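Local coordinates for cysteine desulfurase (Stenotrophomonas maltophilia, PDB 6WCI), which probably removes sulfur from L-cysteine with the help of pyridoxal 5'-phosphate, leaving L-alanine and passing the sulfur to a carrier, at residues 62-65 and 66-70. Sequence-based numbering, arbitrary orientation.
Sequences GAVD and EFYRR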
loop_
_atom_site.group_PDB
_atom_site.type_symbol
_atom_site.label_atom_id
_atom_site.label_comp_id
_atom_site.label_asym_id
_atom_site.label_seq_id
_atom_site.Cartn_x
_atom_site.Cartn_y
_atom_site.Cartn_z
ATOM N N GLY B 62 -8.161 -5.881 -16.712
ATOM C CA GLY B 62 -7.654 -7.160 -17.170
ATOM C C GLY B 62 -6.174 -7.359 -16.901
ATOM O O GLY B 62 -5.707 -8.496 -16.816
ATOM N N ALA B 63 -5.411 -6.273 -16.781
ATOM C CA ALA B 63 -4.003 -6.413 -16.417
ATOM C C ALA B 63 -3.866 -6.970 -15.007
ATOM O O ALA B 63 -3.056 -7.871 -14.754
ATOM C CB ALA B 63 -3.283 -5.069 -16.529
ATOM N N VAL B 64 -4.651 -6.436 -14.071
ATOM C CA VAL B 64 -4.627 -6.929 -12.699
ATOM C C VAL B 64 -5.134 -8.366 -12.644
ATOM O O VAL B 64 -4.551 -9.224 -11.972
ATOM C CB VAL B 64 -5.449 -5.982 -11.802
ATOM C CG1 VAL B 64 -5.675 -6.590 -10.423
ATOM C CG2 VAL B 64 -4.758 -4.616 -11.695
ATOM N N ASP B 65 -6.209 -8.658 -13.374
ATOM C CA ASP B 65 -6.783 -9.996 -13.367
ATOM C C ASP B 65 -5.821 -11.006 -13.977
ATOM O O ASP B 65 -5.683 -12.130 -13.477
ATOM C CB ASP B 65 -8.106 -9.979 -14.126
ATOM C CG ASP B 65 -8.840 -11.293 -14.046
ATOM O OD1 ASP B 65 -9.562 -11.513 -13.051
ATOM O OD2 ASP B 65 -8.703 -12.096 -14.986
ATOM N N GLU B 66 -5.140 -10.612 -15.055
ATOM C CA GLU B 66 -4.201 -11.504 -15.719
ATOM C C GLU B 66 -3.005 -11.815 -14.822
ATOM O O GLU B 66 -2.469 -12.931 -14.852
ATOM C CB GLU B 66 -3.734 -10.879 -17.033
ATOM C CG GLU B 66 -2.844 -11.788 -17.871
ATOM C CD GLU B 66 -1.986 -11.033 -18.871
ATOM O OE1 GLU B 66 -1.473 -9.948 -18.524
ATOM O OE2 GLU B 66 -1.829 -11.523 -20.009
ATOM N N PHE B 67 -2.570 -10.834 -14.027
ATOM C CA PHE B 67 -1.469 -11.066 -13.104
ATOM C C PHE B 67 -1.811 -12.173 -12.122
ATOM O O PHE B 67 -1.041 -13.127 -11.954
ATOM C CB PHE B 67 -1.109 -9.778 -12.354
ATOM C CG PHE B 67 -0.111 -10.001 -11.254
ATOM C CD1 PHE B 67 1.222 -10.224 -11.551
ATOM C CD2 PHE B 67 -0.509 -10.027 -9.930
ATOM C CE1 PHE B 67 2.152 -10.445 -10.545
ATOM C CE2 PHE B 67 0.419 -10.246 -8.916
ATOM C CZ PHE B 67 1.748 -10.458 -9.226
ATOM N N TYR B 68 -2.961 -12.059 -11.449
ATOM C CA TYR B 68 -3.300 -13.081 -10.461
ATOM C C TYR B 68 -3.531 -14.436 -11.112
ATOM O O TYR B 68 -3.233 -15.467 -10.506
ATOM C CB TYR B 68 -4.530 -12.667 -9.657
ATOM C CG TYR B 68 -4.311 -11.498 -8.727
ATOM C CD1 TYR B 68 -3.279 -11.508 -7.775
ATOM C CD2 TYR B 68 -5.140 -10.382 -8.788
ATOM C CE1 TYR B 68 -3.096 -10.443 -6.917
ATOM C CE2 TYR B 68 -4.967 -9.312 -7.941
ATOM C CZ TYR B 68 -3.935 -9.336 -7.012
ATOM O OH TYR B 68 -3.769 -8.262 -6.167
ATOM N N ARG B 69 -4.053 -14.459 -12.340
ATOM C CA ARG B 69 -4.391 -15.725 -12.980
ATOM C C ARG B 69 -3.194 -16.410 -13.627
ATOM O O ARG B 69 -3.220 -17.631 -13.815
ATOM C CB ARG B 69 -5.466 -15.512 -14.049
ATOM C CG ARG B 69 -6.848 -15.336 -13.488
ATOM C CD ARG B 69 -7.863 -15.042 -14.599
ATOM N NE ARG B 69 -9.156 -14.700 -14.025
ATOM C CZ ARG B 69 -10.077 -15.595 -13.675
ATOM N NH1 ARG B 69 -9.856 -16.895 -13.852
ATOM N NH2 ARG B 69 -11.227 -15.186 -13.150
ATOM N N ARG B 70 -2.168 -15.655 -14.015
ATOM C CA ARG B 70 -1.193 -16.161 -14.975
ATOM C C ARG B 70 0.263 -16.002 -14.579
ATOM O O ARG B 70 1.087 -16.770 -15.083
ATOM C CB ARG B 70 -1.406 -15.507 -16.347
ATOM C CG ARG B 70 -2.749 -15.847 -17.022
ATOM C CD ARG B 70 -2.674 -17.178 -17.725
ATOM N NE ARG B 70 -1.613 -17.196 -18.730
ATOM C CZ ARG B 70 -1.169 -18.300 -19.323
ATOM N NH1 ARG B 70 -1.691 -19.479 -19.005
ATOM N NH2 ARG B 70 -0.198 -18.230 -20.226
HETATM O O HOH W 1 -0.972 -8.380 -16.384
#
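Arg-69 reaches back along its helix to Asp-65, one turn earlier. Its CB and CG both rest on the carbonyl oxygen of Asp-65, each 3.4 Å from that O. CG stands anti to its own carbonyl carbon (chi1 -77°), and from there the chain runs extended to NE. CD passes OD2 of Asp-65, and NE of Arg-69 then forms the salt bridge, 2.8 Å from OD2 of Asp-65. The N-H of NE is shared, and both its bonds are weak: that to OD2 is bent, that from Arg-69 NE to OD1 of Asp-65 straighter (166°) but long, 3.4 Å. Beyond NE the contact thins out, NH2 of Arg-69 lying 4.0 Å from OD1 of Asp-65 and CZ as far from OD2. The carboxylate meets the guanidinium at its edge, the two planes 40° apart. This i to i+4 pair sits on helix 58-70 of this class-V aminotransferase family member, at the dimer interface, where Val-58 of the second subunit packs on Arg-69 and Ile-61 of that subunit on Asp-65. Backbone hydrogen bonds of the same spacing accompany it, from Glu-66 N to Gly-62 O through Arg-69 N to Asp-65 O. On another side of the helix Val-64 CG1 lies 3.8 Å from CE2 of Tyr-68. A water donates to both Ala-63 O and Glu-66 OE1.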